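Local coordinates for putative hydrogenase expression/formation protein hupG (Rhodopseudomonas palustris, PDB 2QSI), which is of unknown function but, as a thioredoxin-like member of the HupG/HyaE family, probably takes part in hydrogenase expression or formation, at residues T18-E22 and A71-A77; K34-F40 and S92-P98. Residues are numbered along the deposited sequence.

Both contacts belong to one four-stranded sheet, with strand order 18-20, 68-73, 35-40, 92-106. Contact 1 joins the edge strand 18-20 to strand 68-73, in parallel. Contact 2 is its antiparallel pair near the centre of the chain. They meet at strands 68-73 and 35-40, where A71 O lies 2.9 Å from F39 N and V73 N lies 2.9 Å from F39 O, both probable hydrogen bonds. Their centres are about 12 Å apart. Contact 1 is partly buried and mixes small, apolar and acidic residues. Contact 2 is buried and mostly apolar, burying 640 Å² against 448 Å². Its strand 92-106 also continues the sheet into the second subunit.

Contact 1 (T18-E22 and A71-A77); sequences TLVDE and AEVAAEA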
ATOM      1  N   THR A  18      -4.706  -9.241 -16.328  1.00 26.18           N
ATOM      2  CA  THR A  18      -3.795  -8.563 -17.193  1.00 25.46           C
ATOM      3  C   THR A  18      -2.505  -9.283 -17.020  1.00 24.04           C
ATOM      4  O   THR A  18      -2.398 -10.200 -16.180  1.00 23.44           O
ATOM      5  CB  THR A  18      -3.551  -7.075 -16.797  1.00 26.34           C
ATOM      6  OG1 THR A  18      -4.581  -6.617 -15.919  1.00 28.02           O
ATOM      7  CG2 THR A  18      -3.499  -6.235 -18.063  1.00 27.62           C
ATOM      8  N   LEU A  19      -1.535  -8.857 -17.819  1.00 22.20           N
ATOM      9  CA  LEU A  19      -0.176  -9.237 -17.640  1.00 21.75           C
ATOM     10  C   LEU A  19       0.584  -7.982 -17.224  1.00 21.67           C
ATOM     11  O   LEU A  19       0.492  -6.921 -17.905  1.00 21.31           O
ATOM     12  CB  LEU A  19       0.352  -9.822 -18.950  1.00 22.81           C
ATOM     13  CG  LEU A  19       1.691 -10.519 -18.990  1.00 20.59           C
ATOM     14  CD1 LEU A  19       1.729 -11.708 -18.021  1.00 18.67           C
ATOM     15  CD2 LEU A  19       1.934 -10.921 -20.443  1.00 22.88           C
ATOM     16  N   VAL A  20       1.276  -8.059 -16.084  1.00 19.98           N
ATOM     17  CA  VAL A  20       2.073  -6.942 -15.599  1.00 20.42           C
ATOM     18  C   VAL A  20       3.568  -7.254 -15.465  1.00 20.75           C
ATOM     19  O   VAL A  20       3.973  -8.398 -15.264  1.00 19.75           O
ATOM     20  CB  VAL A  20       1.585  -6.416 -14.212  1.00 20.32           C
ATOM     21  CG1 VAL A  20       0.164  -5.832 -14.314  1.00 19.96           C
ATOM     22  CG2 VAL A  20       1.722  -7.484 -13.120  1.00 16.65           C
ATOM     23  N   ASP A  21       4.367  -6.203 -15.552  1.00 22.19           N
ATOM     24  CA  ASP A  21       5.804  -6.297 -15.339  1.00 23.86           C
ATOM     25  C   ASP A  21       6.269  -5.268 -14.327  1.00 24.55           C
ATOM     26  O   ASP A  21       5.458  -4.545 -13.750  1.00 23.65           O
ATOM     27  CB  ASP A  21       6.572  -6.189 -16.680  1.00 24.34           C
ATOM     28  CG  ASP A  21       6.437  -4.835 -17.354  1.00 25.39           C
ATOM     29  OD1 ASP A  21       6.195  -3.795 -16.701  1.00 28.92           O
ATOM     30  OD2 ASP A  21       6.601  -4.794 -18.588  1.00 29.92           O
ATOM     31  N   GLU A  22       7.577  -5.211 -14.092  1.00 25.48           N
ATOM     32  CA  GLU A  22       8.125  -4.246 -13.121  1.00 26.11           C
ATOM     33  C   GLU A  22       7.846  -2.796 -13.546  1.00 26.31           C
ATOM     34  O   GLU A  22       7.776  -1.915 -12.705  1.00 28.51           O
ATOM     35  CB  GLU A  22       9.625  -4.504 -12.845  1.00 25.77           C
ATOM     36  CG  GLU A  22       9.880  -5.651 -11.856  1.00 26.78           C
ATOM     37  CD  GLU A  22      11.317  -6.164 -11.851  1.00 28.33           C
ATOM     38  OE1 GLU A  22      11.793  -6.638 -12.903  1.00 29.62           O
ATOM     39  OE2 GLU A  22      11.975  -6.098 -10.789  1.00 31.63           O
ATOM     40  N   ALA A  71      -3.887  -9.982 -11.830  1.00 10.89           N
ATOM     41  CA  ALA A  71      -2.882  -9.789 -12.860  1.00 11.73           C
ATOM     42  C   ALA A  71      -1.836 -10.898 -12.748  1.00 11.88           C
ATOM     43  O   ALA A  71      -1.439 -11.296 -11.654  1.00 11.43           O
ATOM     44  CB  ALA A  71      -2.185  -8.445 -12.732  1.00 13.31           C
ATOM     45  N   GLU A  72      -1.367 -11.344 -13.908  1.00 11.59           N
ATOM     46  CA  GLU A  72      -0.277 -12.315 -14.009  1.00 12.20           C
ATOM     47  C   GLU A  72       1.024 -11.539 -14.112  1.00 10.86           C
ATOM     48  O   GLU A  72       1.085 -10.515 -14.790  1.00 12.81           O
ATOM     49  CB  GLU A  72      -0.448 -13.211 -15.234  1.00 11.64           C
ATOM     50  CG  GLU A  72       0.670 -14.234 -15.374  1.00 11.75           C
ATOM     51  CD  GLU A  72       0.425 -15.288 -16.414  1.00 12.61           C
ATOM     52  OE1 GLU A  72      -0.760 -15.608 -16.711  1.00 14.78           O
ATOM     53  OE2 GLU A  72       1.435 -15.841 -16.912  1.00 13.79           O
ATOM     54  N   VAL A  73       2.038 -12.021 -13.414  1.00 11.27           N
ATOM     55  CA  VAL A  73       3.364 -11.437 -13.426  1.00 12.56           C
ATOM     56  C   VAL A  73       4.148 -11.931 -14.647  1.00 12.80           C
ATOM     57  O   VAL A  73       4.284 -13.143 -14.872  1.00 13.25           O
ATOM     58  CB  VAL A  73       4.105 -11.747 -12.096  1.00 12.54           C
ATOM     59  CG1 VAL A  73       5.505 -11.174 -12.080  1.00 13.40           C
ATOM     60  CG2 VAL A  73       3.299 -11.157 -10.899  1.00 11.81           C
ATOM     61  N   ALA A  74       4.640 -10.983 -15.437  1.00 13.78           N
ATOM     62  CA  ALA A  74       5.534 -11.286 -16.585  1.00 14.10           C
ATOM     63  C   ALA A  74       6.777 -12.098 -16.119  1.00 14.83           C
ATOM     64  O   ALA A  74       7.292 -11.930 -14.999  1.00 13.69           O
ATOM     65  CB  ALA A  74       5.933  -9.963 -17.323  1.00 14.26           C
ATOM     66  N   ALA A  75       7.232 -13.013 -16.962  1.00 15.49           N
ATOM     67  CA  ALA A  75       8.298 -13.948 -16.559  1.00 16.38           C
ATOM     68  C   ALA A  75       9.573 -13.220 -16.088  1.00 16.91           C
ATOM     69  O   ALA A  75      10.182 -13.574 -15.081  1.00 16.28           O
ATOM     70  CB  ALA A  75       8.631 -14.879 -17.720  1.00 16.40           C
ATOM     71  N   GLU A  76       9.957 -12.183 -16.807  1.00 17.92           N
ATOM     72  CA  GLU A  76      11.185 -11.437 -16.472  1.00 19.03           C
ATOM     73  C   GLU A  76      11.036 -10.635 -15.172  1.00 19.46           C
ATOM     74  O   GLU A  76      12.046 -10.307 -14.525  1.00 18.37           O
ATOM     75  CB  GLU A  76      11.659 -10.533 -17.628  1.00 20.24           C
ATOM     76  CG  GLU A  76      10.583  -9.952 -18.518  1.00 25.19           C
ATOM     77  CD  GLU A  76       9.991 -11.010 -19.470  1.00 28.44           C
ATOM     78  OE1 GLU A  76       8.847 -11.423 -19.224  1.00 29.35           O
ATOM     79  OE2 GLU A  76      10.679 -11.462 -20.429  1.00 32.91           O
ATOM     80  N   ALA A  77       9.779 -10.365 -14.775  1.00 19.48           N
ATOM     81  CA  ALA A  77       9.446  -9.622 -13.547  1.00 20.16           C
ATOM     82  C   ALA A  77       9.388 -10.487 -12.287  1.00 20.95           C
ATOM     83  O   ALA A  77       9.329  -9.962 -11.155  1.00 20.33           O
ATOM     84  CB  ALA A  77       8.118  -8.922 -13.726  1.00 19.78           C
TER
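T18 lies at the start of the segment. Its O accepts a hydrogen bond from E72 N at 2.7 Å. L19 pairs with E72, with CA atoms 4.8 Å apart. The end of the L19 side chain bends toward E72, and L19 CD1 lies 3.8 Å from E72 CG. The carboxylate of E72 forms a salt bridge with R41. V20 turns to the other face of the sheet and pairs with V73, CA to CA 5.2 Å. There V20 CG1 packs 3.9 Å from A71 CB, and F28 of helix 25-30 touches both residues. The V20 backbone makes two hydrogen bonds: V20 N to E72 O at 2.8 Å, and A74 N to V20 O at 2.7 Å. Residues 18-20 and 71-73 run parallel, 36° apart. Strand 18-20 is an edge strand of the thioredoxin-like sheet within this chain, paired with inner strand 68-73. Beyond V20 the ladder ends. D21 CB still meets A74 CB at 3.9 Å, while D21 OD1 is hydrogen-bonded to T24 N. The other segment curls after A74, with A77 N hydrogen-bonded to A74 O at 2.9 Å. That turn brings A77 CB to 3.8 Å from E22 N.

Contact 2 (K34-F40 and S92-P98); sequences KIVVLFF and SLAVVQP
The apolar centre has two faces. On one, V37 and F39 lie beside V95 and L93. V37 CG1 meets L93 CB at 4.0 Å, and F39 CD1 meets L93 CD2 at 3.9 Å. I35 points sideways, but its end reaches V95, with I35 CG2 3.3 Å from V95 CG1. Helix 50-62 packs on V37 and F39. On the other face, L38 (chi1 m, chi2 t) sets CD1 4.2 Å from V96 CG2. F40, with chi1 m, brings CE2 to 4.0 Å from A94 CB. Both strands are extended and antiparallel at 157°, axes 4.6 Å apart. Three pairs are hydrogen-bonded: V36 N-V96 O 3.0 Å and V96 N-V36 O 2.8 Å; L38 N-A94 O and A94 N-L38 O, both 2.8 Å; F40 N-S92 O 2.9 Å and S92 N-F40 O 3.0 Å. V37-V95 and F39-L93 are non-hydrogen-bonded pairs. P98 CG lies 3.2 Å from K34 O. K34 O is hydrogen-bonded to S32 OG, and S92 OG to V89 O. The F40 side chain lies about 5 Å from a DTT, probably from the crystallisation liquor. The second subunit extends the sheet antiparallel along S92-Q97. The inner parallel strand paired with this antiparallel neighbour is characteristic of the thioredoxin fold.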
ATOM      1  N   LYS A  34      -9.202  -1.999  -5.566  1.00 15.22           N
ATOM      2  CA  LYS A  34      -9.587  -3.330  -5.161  1.00 14.78           C
ATOM      3  C   LYS A  34      -8.348  -3.960  -4.599  1.00 13.75           C
ATOM      4  O   LYS A  34      -7.250  -3.462  -4.836  1.00 15.46           O
ATOM      5  CB  LYS A  34     -10.073  -4.122  -6.352  1.00 15.29           C
ATOM      6  CG  LYS A  34     -11.446  -3.628  -6.925  1.00 16.18           C
ATOM      7  CD  LYS A  34     -12.106  -4.643  -7.814  1.00 16.04           C
ATOM      8  CE  LYS A  34     -13.391  -4.088  -8.475  1.00 18.74           C
ATOM      9  NZ  LYS A  34     -13.851  -5.051  -9.519  1.00 20.54           N
ATOM     10  N   ILE A  35      -8.518  -5.061  -3.900  1.00 12.74           N
ATOM     11  CA  ILE A  35      -7.376  -5.891  -3.473  1.00 11.46           C
ATOM     12  C   ILE A  35      -6.907  -6.631  -4.730  1.00 10.82           C
ATOM     13  O   ILE A  35      -7.724  -7.149  -5.509  1.00 11.11           O
ATOM     14  CB  ILE A  35      -7.794  -6.890  -2.358  1.00 11.82           C
ATOM     15  CG1 ILE A  35      -8.153  -6.182  -1.017  1.00 14.02           C
ATOM     16  CG2 ILE A  35      -6.738  -7.951  -2.111  1.00 11.34           C
ATOM     17  CD1 ILE A  35      -7.222  -5.127  -0.643  1.00 19.41           C
ATOM     18  N   VAL A  36      -5.597  -6.633  -4.930  1.00  9.88           N
ATOM     19  CA  VAL A  36      -4.984  -7.243  -6.071  1.00  9.46           C
ATOM     20  C   VAL A  36      -4.465  -8.645  -5.790  1.00  8.99           C
ATOM     21  O   VAL A  36      -3.800  -8.900  -4.799  1.00  8.37           O
ATOM     22  CB  VAL A  36      -3.851  -6.326  -6.596  1.00  8.96           C
ATOM     23  CG1 VAL A  36      -3.118  -7.009  -7.780  1.00 10.83           C
ATOM     24  CG2 VAL A  36      -4.483  -4.932  -6.997  1.00  9.54           C
ATOM     25  N   VAL A  37      -4.771  -9.557  -6.701  1.00  8.47           N
ATOM     26  CA  VAL A  37      -4.225 -10.896  -6.655  1.00  8.38           C
ATOM     27  C   VAL A  37      -3.181 -11.009  -7.784  1.00  9.14           C
ATOM     28  O   VAL A  37      -3.526 -10.984  -8.991  1.00  9.58           O
ATOM     29  CB  VAL A  37      -5.311 -11.946  -6.808  1.00  8.87           C
ATOM     30  CG1 VAL A  37      -4.715 -13.369  -6.657  1.00  8.96           C
ATOM     31  CG2 VAL A  37      -6.420 -11.727  -5.758  1.00  8.93           C
ATOM     32  N   LEU A  38      -1.915 -11.111  -7.398  1.00  9.22           N
ATOM     33  CA  LEU A  38      -0.844 -11.272  -8.361  1.00  9.11           C
ATOM     34  C   LEU A  38      -0.540 -12.737  -8.470  1.00  8.40           C
ATOM     35  O   LEU A  38      -0.286 -13.392  -7.454  1.00  9.87           O
ATOM     36  CB  LEU A  38       0.435 -10.560  -7.929  1.00 10.17           C
ATOM     37  CG  LEU A  38       0.396  -9.046  -7.806  1.00 12.41           C
ATOM     38  CD1 LEU A  38       1.771  -8.556  -7.282  1.00 11.89           C
ATOM     39  CD2 LEU A  38      -0.064  -8.415  -9.103  1.00 11.43           C
ATOM     40  N   PHE A  39      -0.579 -13.217  -9.710  1.00  7.85           N
ATOM     41  CA  PHE A  39      -0.341 -14.606 -10.085  1.00  7.89           C
ATOM     42  C   PHE A  39       1.078 -14.769 -10.600  1.00  8.45           C
ATOM     43  O   PHE A  39       1.429 -14.243 -11.661  1.00  8.18           O
ATOM     44  CB  PHE A  39      -1.355 -15.024 -11.161  1.00  7.35           C
ATOM     45  CG  PHE A  39      -1.110 -16.370 -11.754  1.00  8.18           C
ATOM     46  CD1 PHE A  39      -0.694 -17.435 -10.992  1.00  6.48           C
ATOM     47  CD2 PHE A  39      -1.395 -16.583 -13.108  1.00  8.89           C
ATOM     48  CE1 PHE A  39      -0.510 -18.709 -11.598  1.00  7.91           C
ATOM     49  CE2 PHE A  39      -1.217 -17.789 -13.681  1.00 10.90           C
ATOM     50  CZ  PHE A  39      -0.766 -18.862 -12.922  1.00  8.52           C
ATOM     51  N   PHE A  40       1.868 -15.520  -9.820  1.00  8.95           N
ATOM     52  CA  PHE A  40       3.208 -15.991 -10.227  1.00  9.18           C
ATOM     53  C   PHE A  40       3.092 -17.411 -10.754  1.00  8.80           C
ATOM     54  O   PHE A  40       2.758 -18.368 -10.012  1.00  8.34           O
ATOM     55  CB  PHE A  40       4.155 -15.942  -9.038  1.00  9.01           C
ATOM     56  CG  PHE A  40       4.419 -14.538  -8.536  1.00  9.43           C
ATOM     57  CD1 PHE A  40       5.560 -13.836  -8.951  1.00 11.24           C
ATOM     58  CD2 PHE A  40       3.521 -13.886  -7.679  1.00  8.40           C
ATOM     59  CE1 PHE A  40       5.827 -12.550  -8.466  1.00  8.09           C
ATOM     60  CE2 PHE A  40       3.748 -12.580  -7.258  1.00  7.38           C
ATOM     61  CZ  PHE A  40       4.892 -11.906  -7.667  1.00  9.14           C
ATOM     62  N   SER A  92       2.409 -19.243  -7.198  1.00 13.24           N
ATOM     63  CA  SER A  92       1.820 -18.649  -6.017  1.00 12.58           C
ATOM     64  C   SER A  92       0.802 -17.573  -6.433  1.00 12.22           C
ATOM     65  O   SER A  92       0.906 -17.005  -7.510  1.00 10.87           O
ATOM     66  CB  SER A  92       2.901 -17.942  -5.140  1.00 14.17           C
ATOM     67  OG  SER A  92       3.695 -18.872  -4.412  1.00 13.45           O
ATOM     68  N   LEU A  93      -0.139 -17.298  -5.535  1.00 10.98           N
ATOM     69  CA  LEU A  93      -0.885 -16.039  -5.532  1.00  9.53           C
ATOM     70  C   LEU A  93      -0.389 -15.118  -4.396  1.00  9.65           C
ATOM     71  O   LEU A  93      -0.354 -15.532  -3.221  1.00 11.91           O
ATOM     72  CB  LEU A  93      -2.362 -16.309  -5.336  1.00 10.72           C
ATOM     73  CG  LEU A  93      -3.003 -17.268  -6.321  1.00  8.30           C
ATOM     74  CD1 LEU A  93      -4.490 -17.389  -6.029  1.00  6.68           C
ATOM     75  CD2 LEU A  93      -2.795 -16.706  -7.740  1.00 10.38           C
ATOM     76  N   ALA A  94      -0.047 -13.880  -4.715  1.00  6.75           N
ATOM     77  CA  ALA A  94       0.236 -12.872  -3.691  1.00  7.63           C
ATOM     78  C   ALA A  94      -0.945 -11.914  -3.658  1.00  7.79           C
ATOM     79  O   ALA A  94      -1.267 -11.323  -4.688  1.00  7.48           O
ATOM     80  CB  ALA A  94       1.518 -12.116  -4.016  1.00  6.55           C
ATOM     81  N   VAL A  95      -1.590 -11.791  -2.474  1.00  8.56           N
ATOM     82  CA  VAL A  95      -2.753 -10.924  -2.277  1.00  7.62           C
ATOM     83  C   VAL A  95      -2.250  -9.614  -1.670  1.00  8.59           C
ATOM     84  O   VAL A  95      -1.680  -9.603  -0.557  1.00  9.02           O
ATOM     85  CB  VAL A  95      -3.800 -11.590  -1.405  1.00  7.80           C
ATOM     86  CG1 VAL A  95      -5.054 -10.711  -1.311  1.00  8.60           C
ATOM     87  CG2 VAL A  95      -4.140 -12.985  -1.964  1.00  8.43           C
ATOM     88  N   VAL A  96      -2.463  -8.520  -2.389  1.00  9.35           N
ATOM     89  CA  VAL A  96      -1.815  -7.242  -2.067  1.00  8.76           C
ATOM     90  C   VAL A  96      -2.856  -6.130  -1.904  1.00  8.75           C
ATOM     91  O   VAL A  96      -3.659  -5.910  -2.806  1.00  9.76           O
ATOM     92  CB  VAL A  96      -0.860  -6.811  -3.183  1.00  8.56           C
ATOM     93  CG1 VAL A  96      -0.253  -5.457  -2.849  1.00  7.59           C
ATOM     94  CG2 VAL A  96       0.265  -7.846  -3.425  1.00  9.58           C
ATOM     95  N   GLN A  97      -2.793  -5.398  -0.802  1.00  9.05           N
ATOM     96  CA  GLN A  97      -3.662  -4.271  -0.597  1.00 10.10           C
ATOM     97  C   GLN A  97      -2.943  -3.005  -1.075  1.00  9.84           C
ATOM     98  O   GLN A  97      -1.842  -2.704  -0.608  1.00  8.34           O
ATOM     99  CB  GLN A  97      -3.984  -4.164   0.884  1.00 10.24           C
ATOM    100  CG  GLN A  97      -4.977  -3.150   1.211  1.00 12.26           C
ATOM    101  CD  GLN A  97      -5.315  -3.181   2.660  1.00 14.05           C
ATOM    102  OE1 GLN A  97      -4.516  -2.795   3.493  1.00 18.62           O
ATOM    103  NE2 GLN A  97      -6.516  -3.614   2.972  1.00 16.92           N
ATOM    104  N   PRO A  98      -3.560  -2.276  -2.031  1.00 10.34           N
ATOM    105  CA  PRO A  98      -2.969  -1.037  -2.494  1.00  9.96           C
ATOM    106  C   PRO A  98      -2.828  -0.007  -1.390  1.00 10.15           C
ATOM    107  O   PRO A  98      -3.640   0.023  -0.431  1.00  9.02           O
ATOM    108  CB  PRO A  98      -3.945  -0.538  -3.535  1.00 10.02           C
ATOM    109  CG  PRO A  98      -4.768  -1.667  -3.935  1.00 10.95           C
ATOM    110  CD  PRO A  98      -4.805  -2.597  -2.755  1.00 10.66           C
TER